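Local coordinates for chitinase (Thermococcus kodakarensis KOD1, PDB 5DHE), which degrades chitin, and whose chitin-binding domain, the fragment crystallised here, probably holds the enzyme on its insoluble substrate, at residues 34-39 with 57-62; 45-50 with 76-81. All coordinates share one frame; numbering follows the deposited sequence.

Contact 1 (34-39 with 57-62); sequences VVKVKL and GGYVVF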
ATOM      1  N   VAL A  34      -3.798  -6.782   2.486  1.00  7.49           N
ATOM      2  CA  VAL A  34      -2.349  -6.700   2.499  1.00  8.20           C
ATOM      3  C   VAL A  34      -1.925  -5.895   1.280  1.00  7.94           C
ATOM      4  O   VAL A  34      -2.401  -6.156   0.178  1.00  8.92           O
ATOM      5  CB  VAL A  34      -1.702  -8.099   2.372  1.00  8.36           C
ATOM      6  CG1 VAL A  34      -0.170  -7.962   2.236  1.00 10.06           C
ATOM      7  CG2 VAL A  34      -2.065  -8.957   3.570  1.00  9.65           C
ATOM      8  N   VAL A  35      -1.071  -4.892   1.475  1.00  8.47           N
ATOM      9  CA  VAL A  35      -0.553  -4.138   0.335  1.00  8.48           C
ATOM     10  C   VAL A  35       0.956  -4.334   0.341  1.00  7.98           C
ATOM     11  O   VAL A  35       1.629  -3.949   1.298  1.00 11.18           O
ATOM     12  CB  VAL A  35      -0.869  -2.625   0.413  1.00  7.89           C
ATOM     13  CG1 VAL A  35      -0.088  -1.855  -0.678  1.00  7.46           C
ATOM     14  CG2 VAL A  35      -2.361  -2.407   0.190  1.00  8.73           C
ATOM     15  N   LYS A  36       1.480  -4.959  -0.710  0.50  1.96           N
ATOM     16  CA  LYS A  36       2.914  -5.186  -0.829  0.50  1.95           C
ATOM     17  C   LYS A  36       3.469  -4.065  -1.694  0.50  4.60           C
ATOM     18  O   LYS A  36       2.906  -3.730  -2.733  0.50  5.10           O
ATOM     19  CB  LYS A  36       3.201  -6.558  -1.451  0.50  3.09           C
ATOM     20  CG  LYS A  36       2.605  -7.709  -0.647  0.50  5.20           C
ATOM     21  CD  LYS A  36       3.113  -9.071  -1.100  0.50 11.45           C
ATOM     22  CE  LYS A  36       4.579  -9.262  -0.778  0.50 15.86           C
ATOM     23  NZ  LYS A  36       4.998 -10.678  -0.997  0.50 21.96           N
ATOM     24  N   VAL A  37       4.585  -3.499  -1.254  1.00  7.67           N
ATOM     25  CA  VAL A  37       5.190  -2.374  -1.955  1.00  7.23           C
ATOM     26  C   VAL A  37       6.607  -2.669  -2.420  1.00  7.36           C
ATOM     27  O   VAL A  37       7.435  -3.148  -1.652  1.00  7.14           O
ATOM     28  CB  VAL A  37       5.198  -1.141  -1.032  1.00  7.15           C
ATOM     29  CG1 VAL A  37       5.901   0.040  -1.701  1.00  6.76           C
ATOM     30  CG2 VAL A  37       3.768  -0.792  -0.656  1.00  9.92           C
ATOM     31  N   LYS A  38       6.862  -2.389  -3.696  1.00  7.58           N
ATOM     32  CA  LYS A  38       8.181  -2.594  -4.292  1.00  8.97           C
ATOM     33  C   LYS A  38       8.901  -1.244  -4.281  1.00  9.08           C
ATOM     34  O   LYS A  38       8.469  -0.302  -4.940  1.00  8.97           O
ATOM     35  CB  LYS A  38       8.034  -3.086  -5.733  1.00  8.68           C
ATOM     36  CG  LYS A  38       9.351  -3.444  -6.384  1.00 14.69           C
ATOM     37  CD  LYS A  38       9.146  -3.884  -7.814  1.00 17.67           C
ATOM     38  CE  LYS A  38      10.461  -4.340  -8.420  1.00 23.07           C
ATOM     39  NZ  LYS A  38      10.324  -4.567  -9.883  1.00 28.86           N
ATOM     40  N   LEU A  39       9.987  -1.155  -3.513  1.00  9.15           N
ATOM     41  CA  LEU A  39      10.771   0.073  -3.414  1.00  9.36           C
ATOM     42  C   LEU A  39      12.109  -0.009  -4.134  1.00 12.60           C
ATOM     43  O   LEU A  39      12.739  -1.067  -4.179  1.00 13.96           O
ATOM     44  CB  LEU A  39      11.081   0.395  -1.955  1.00 11.88           C
ATOM     45  CG  LEU A  39      10.056   1.002  -1.023  1.00 15.11           C
ATOM     46  CD1 LEU A  39      10.739   1.251   0.325  1.00 13.74           C
ATOM     47  CD2 LEU A  39       9.544   2.313  -1.599  1.00 14.69           C
ATOM     48  N   GLY A  57      10.110 -11.094   1.540  1.00 12.57           N
ATOM     49  CA  GLY A  57      10.597 -11.382   0.203  1.00 12.06           C
ATOM     50  C   GLY A  57      11.118 -10.180  -0.551  1.00 10.08           C
ATOM     51  O   GLY A  57      11.000 -10.117  -1.771  1.00  9.90           O
ATOM     52  N   GLY A  58      11.699  -9.220   0.166  1.00  9.92           N
ATOM     53  CA  GLY A  58      12.216  -8.037  -0.492  1.00  9.56           C
ATOM     54  C   GLY A  58      11.188  -6.939  -0.719  1.00  8.46           C
ATOM     55  O   GLY A  58      11.506  -5.895  -1.307  1.00 11.51           O
ATOM     56  N   TYR A  59       9.948  -7.183  -0.309  1.00  9.06           N
ATOM     57  CA  TYR A  59       8.901  -6.182  -0.450  1.00  8.28           C
ATOM     58  C   TYR A  59       8.506  -5.649   0.919  1.00  9.28           C
ATOM     59  O   TYR A  59       8.676  -6.318   1.937  1.00  9.14           O
ATOM     60  CB  TYR A  59       7.644  -6.773  -1.108  1.00  8.10           C
ATOM     61  CG  TYR A  59       7.773  -7.131  -2.574  1.00  8.83           C
ATOM     62  CD1 TYR A  59       8.414  -8.303  -2.969  1.00 11.70           C
ATOM     63  CD2 TYR A  59       7.259  -6.296  -3.564  1.00 12.80           C
ATOM     64  CE1 TYR A  59       8.543  -8.636  -4.317  1.00 13.99           C
ATOM     65  CE2 TYR A  59       7.381  -6.620  -4.911  1.00 13.44           C
ATOM     66  CZ  TYR A  59       8.028  -7.788  -5.278  1.00 16.19           C
ATOM     67  OH  TYR A  59       8.176  -8.092  -6.612  1.00 19.88           O
ATOM     68  N   VAL A  60       7.983  -4.427   0.946  1.00  7.20           N
ATOM     69  CA  VAL A  60       7.485  -3.866   2.192  1.00  9.10           C
ATOM     70  C   VAL A  60       6.023  -4.334   2.223  1.00  8.56           C
ATOM     71  O   VAL A  60       5.342  -4.353   1.191  1.00 11.46           O
ATOM     72  CB  VAL A  60       7.569  -2.344   2.171  1.00  8.70           C
ATOM     73  CG1 VAL A  60       6.933  -1.760   3.458  1.00  9.40           C
ATOM     74  CG2 VAL A  60       9.033  -1.925   2.083  1.00 11.78           C
ATOM     75  N   VAL A  61       5.548  -4.753   3.387  1.00  8.28           N
ATOM     76  CA  VAL A  61       4.194  -5.271   3.496  1.00  7.91           C
ATOM     77  C   VAL A  61       3.391  -4.461   4.500  1.00  8.08           C
ATOM     78  O   VAL A  61       3.749  -4.387   5.673  1.00  9.58           O
ATOM     79  CB  VAL A  61       4.233  -6.761   3.938  1.00  9.76           C
ATOM     80  CG1 VAL A  61       2.826  -7.325   4.018  1.00 12.57           C
ATOM     81  CG2 VAL A  61       5.093  -7.572   2.975  1.00 14.06           C
ATOM     82  N   PHE A  62       2.320  -3.836   4.031  1.00  6.36           N
ATOM     83  CA  PHE A  62       1.450  -3.044   4.906  1.00  7.58           C
ATOM     84  C   PHE A  62       0.171  -3.805   5.196  1.00  7.24           C
ATOM     85  O   PHE A  62      -0.421  -4.405   4.301  1.00  8.34           O
ATOM     86  CB  PHE A  62       1.093  -1.713   4.252  1.00  5.11           C
ATOM     87  CG  PHE A  62       2.241  -0.766   4.147  1.00  6.61           C
ATOM     88  CD1 PHE A  62       2.713  -0.093   5.270  1.00  9.13           C
ATOM     89  CD2 PHE A  62       2.850  -0.539   2.919  1.00  8.06           C
ATOM     90  CE1 PHE A  62       3.776   0.806   5.166  1.00  9.58           C
ATOM     91  CE2 PHE A  62       3.911   0.358   2.806  1.00 10.20           C
ATOM     92  CZ  PHE A  62       4.371   1.032   3.932  1.00  9.13           C
TER
HETATM   93  O   HOH W   1      10.885  -3.211  -1.853  1.00 15.81           O

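Contact 2 (45-50 with 76-81); sequences VSSVWS and GFIATG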
ATOM      1  N   VAL A  45      11.036   3.188   4.124  1.00  7.62           N
ATOM      2  CA  VAL A  45       9.799   3.811   4.571  1.00  8.33           C
ATOM      3  C   VAL A  45      10.167   4.486   5.888  1.00  9.08           C
ATOM      4  O   VAL A  45      10.590   3.825   6.845  1.00 10.81           O
ATOM      5  CB  VAL A  45       8.711   2.777   4.805  1.00  7.72           C
ATOM      6  CG1 VAL A  45       7.515   3.437   5.468  1.00  8.25           C
ATOM      7  CG2 VAL A  45       8.294   2.150   3.475  1.00  8.83           C
ATOM      8  N   SER A  46       9.996   5.802   5.943  1.00  7.66           N
ATOM      9  CA  SER A  46      10.357   6.585   7.118  1.00  6.67           C
ATOM     10  C   SER A  46       9.172   7.042   7.971  1.00  8.92           C
ATOM     11  O   SER A  46       9.358   7.507   9.093  1.00  9.41           O
ATOM     12  CB  SER A  46      11.200   7.794   6.666  1.00  8.70           C
ATOM     13  OG  SER A  46      10.487   8.596   5.729  1.00 12.56           O
ATOM     14  N   SER A  47       7.958   6.923   7.442  1.00  8.89           N
ATOM     15  CA  SER A  47       6.756   7.296   8.194  1.00  9.84           C
ATOM     16  C   SER A  47       5.632   6.383   7.730  1.00  7.56           C
ATOM     17  O   SER A  47       5.546   6.070   6.547  1.00  8.28           O
ATOM     18  CB  SER A  47       6.328   8.747   7.907  1.00 10.45           C
ATOM     19  OG  SER A  47       7.244   9.695   8.426  1.00 13.56           O
ATOM     20  N   VAL A  48       4.780   5.962   8.664  1.00  9.43           N
ATOM     21  CA  VAL A  48       3.641   5.117   8.339  1.00 10.39           C
ATOM     22  C   VAL A  48       2.442   5.597   9.165  1.00 10.43           C
ATOM     23  O   VAL A  48       2.581   5.885  10.352  1.00 11.98           O
ATOM     24  CB  VAL A  48       3.866   3.637   8.722  1.00 11.51           C
ATOM     25  CG1 VAL A  48       2.671   2.800   8.226  1.00 15.09           C
ATOM     26  CG2 VAL A  48       5.168   3.110   8.127  1.00 14.45           C
ATOM     27  N   TRP A  49       1.283   5.670   8.525  1.00 11.62           N
ATOM     28  CA  TRP A  49       0.065   6.073   9.196  1.00 12.03           C
ATOM     29  C   TRP A  49      -1.071   5.105   8.912  1.00 10.78           C
ATOM     30  O   TRP A  49      -1.322   4.729   7.764  1.00 11.21           O
ATOM     31  CB  TRP A  49      -0.336   7.492   8.777  1.00 15.91           C
ATOM     32  CG  TRP A  49       0.619   8.544   9.292  1.00 21.56           C
ATOM     33  CD1 TRP A  49       0.736   8.996  10.578  1.00 25.05           C
ATOM     34  CD2 TRP A  49       1.619   9.226   8.533  1.00 23.49           C
ATOM     35  NE1 TRP A  49       1.755   9.920  10.664  1.00 28.22           N
ATOM     36  CE2 TRP A  49       2.312  10.078   9.421  1.00 26.57           C
ATOM     37  CE3 TRP A  49       2.000   9.196   7.186  1.00 25.30           C
ATOM     38  CZ2 TRP A  49       3.364  10.895   9.005  1.00 25.81           C
ATOM     39  CZ3 TRP A  49       3.050  10.006   6.771  1.00 26.34           C
ATOM     40  CH2 TRP A  49       3.721  10.847   7.681  1.00 26.96           C
ATOM     41  N   SER A  50      -1.719   4.674   9.990  1.00 10.34           N
ATOM     42  CA  SER A  50      -2.877   3.793   9.925  1.00  9.32           C
ATOM     43  C   SER A  50      -2.660   2.387   9.390  1.00  8.23           C
ATOM     44  O   SER A  50      -3.615   1.727   8.990  1.00  9.19           O
ATOM     45  CB  SER A  50      -3.992   4.481   9.127  1.00 11.79           C
ATOM     46  OG  SER A  50      -4.331   5.704   9.741  1.00 20.29           O
ATOM     47  N   GLY A  76      -1.177   5.699   4.826  1.00 12.36           N
ATOM     48  CA  GLY A  76      -0.176   6.449   4.111  1.00 12.76           C
ATOM     49  C   GLY A  76       1.207   6.143   4.615  1.00 12.15           C
ATOM     50  O   GLY A  76       1.389   5.516   5.661  1.00 12.42           O
ATOM     51  N   PHE A  77       2.194   6.579   3.849  1.00 10.54           N
ATOM     52  CA  PHE A  77       3.574   6.380   4.249  1.00  9.58           C
ATOM     53  C   PHE A  77       4.451   7.321   3.462  1.00  8.98           C
ATOM     54  O   PHE A  77       4.044   7.859   2.429  1.00 10.17           O
ATOM     55  CB  PHE A  77       4.020   4.917   4.033  1.00 10.29           C
ATOM     56  CG  PHE A  77       4.026   4.453   2.588  1.00  9.78           C
ATOM     57  CD1 PHE A  77       5.179   4.569   1.800  1.00 10.20           C
ATOM     58  CD2 PHE A  77       2.896   3.839   2.039  1.00  9.65           C
ATOM     59  CE1 PHE A  77       5.197   4.069   0.491  1.00 11.01           C
ATOM     60  CE2 PHE A  77       2.910   3.338   0.721  1.00  9.10           C
ATOM     61  CZ  PHE A  77       4.058   3.455  -0.041  1.00  9.34           C
ATOM     62  N   ILE A  78       5.639   7.579   3.989  1.00  7.89           N
ATOM     63  CA  ILE A  78       6.595   8.407   3.292  1.00  8.55           C
ATOM     64  C   ILE A  78       7.773   7.479   3.073  1.00  7.53           C
ATOM     65  O   ILE A  78       8.115   6.696   3.966  1.00  8.21           O
ATOM     66  CB  ILE A  78       7.036   9.603   4.150  1.00  7.71           C
ATOM     67  CG1 ILE A  78       5.833  10.517   4.375  1.00  7.94           C
ATOM     68  CG2 ILE A  78       8.185  10.348   3.471  1.00  7.71           C
ATOM     69  CD1 ILE A  78       6.160  11.684   5.317  1.00  9.70           C
ATOM     70  N   ALA A  79       8.345   7.526   1.877  1.00  7.44           N
ATOM     71  CA  ALA A  79       9.518   6.704   1.575  1.00  6.60           C
ATOM     72  C   ALA A  79      10.586   7.680   1.116  1.00  7.43           C
ATOM     73  O   ALA A  79      10.285   8.657   0.427  1.00  7.94           O
ATOM     74  CB  ALA A  79       9.206   5.695   0.484  1.00  9.07           C
ATOM     75  N   THR A  80      11.831   7.429   1.508  1.00  6.85           N
ATOM     76  CA  THR A  80      12.909   8.336   1.158  1.00  8.14           C
ATOM     77  C   THR A  80      13.249   8.371  -0.324  1.00  8.54           C
ATOM     78  O   THR A  80      13.134   7.377  -1.043  1.00  8.42           O
ATOM     79  CB  THR A  80      14.159   8.003   1.986  1.00  8.08           C
ATOM     80  OG1 THR A  80      14.579   6.656   1.710  1.00  9.17           O
ATOM     81  CG2 THR A  80      13.834   8.141   3.475  1.00  9.69           C
ATOM     82  N   GLY A  81      13.663   9.541  -0.788  1.00  8.68           N
ATOM     83  CA  GLY A  81      13.990   9.665  -2.196  1.00  9.36           C
ATOM     84  C   GLY A  81      12.817  10.144  -3.032  1.00  9.62           C
ATOM     85  O   GLY A  81      11.704  10.340  -2.529  1.00  9.37           O
TER

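Contact 1 (34-39 with 57-62)
V35 and V37 pair with F62 and V60 in an antiparallel ladder between two neighbouring strands of the five-stranded sheet, one of the two layers of a beta-sandwich domain. Each of these pairs is joined by two nearly straight backbone hydrogen bonds, with V35 N 2.9 Å from F62 O and V37 N 2.7 Å from V60 O. K36 and V61 form the non-hydrogen-bonded pair in the middle, where their CA atoms come within 4.5 Å.

V35, V37, V60 and F62 share the face that looks into the sandwich. V37 has CG1 anti to the backbone N (chi1 177°), which places CG2 at the edge of the F62 ring, in plane, 3.7 Å from CE2. Farther along, the L39 and V60 side chains cross obliquely, CD1 touching CG2. On the reverse face, V34 CG1 meets V61 CG1 at 3.5 Å.

The Y59 ring brings CE2 to 3.7 Å from K38 CB, while the rest of the lysine runs on extended. Past the last pair, a water accepts a hydrogen bond from L39 N and donates one to G58 O, 2.8 Å from each.

The paired residues thus satisfy one another's backbone groups, while K36 and V61 turn theirs to strands 85-92 and 51-56. The inward side chains are all apolar, V35 and F62 packing on F75, and F62 also on F77, of the opposing sheet.

Contact 2 (45-50 with 76-81)
I78 meets W49 side chain to side chain on the outer face of the four-stranded sheet, where strands 45-49 and 72-80 run antiparallel. I78 CD1 sits at the edge of the indole, in its plane, 3.5 Å from CH2. With CG anti to the carbonyl carbon (chi1 -69°) and the ring turned to chi2 -74°, W49 carries CZ3 and CH2 of its six-membered ring to I78. S47 CB completes the packing, 3.9 Å from I78 CB.

The main chain of I78 is also the site of a classic beta bulge. Its carbonyl O receives S46 N at 2.9 Å and, more weakly, S47 N at 3.5 Å, so S46 and S47 both lie opposite one residue. Beyond the bulge G76 faces W49 in regular pairing, with W49 N 2.9 Å from G76 O and G76 N 3.1 Å from W49 O.

An exposed W49, with W16 also against I78, is consistent with a carbohydrate-binding face as in related cellulose-binding modules. Strand 45-49 forms one border of its sheet, and 72-80 continues the pairing to 18-26. On the opposite face, V45, V48 and F77 turn inward to strand 59-64, and F77 stacks on Y21.

From the N terminus the four segments come in the order 34-39, 45-50, 57-62, 76-81, so the contacts cross. Contact 1 closes a loop of 17 residues that carries the first strand of contact 2. Contact 2 closes one of 25 residues that carries the second strand of contact 1. Strands 34-39 and 59-64 lie in the five-stranded sheet and 45-49 and 72-80 in the four-stranded one, so the chain changes sheet at each step between segments. The inner faces of the two ladders meet directly: the F62 ring stacks on F77, with F62 CZ 3.7 Å from F77 CG, V48 also packs on F62, and L39 touches V45 and A79, tying both layers into one hydrophobic core.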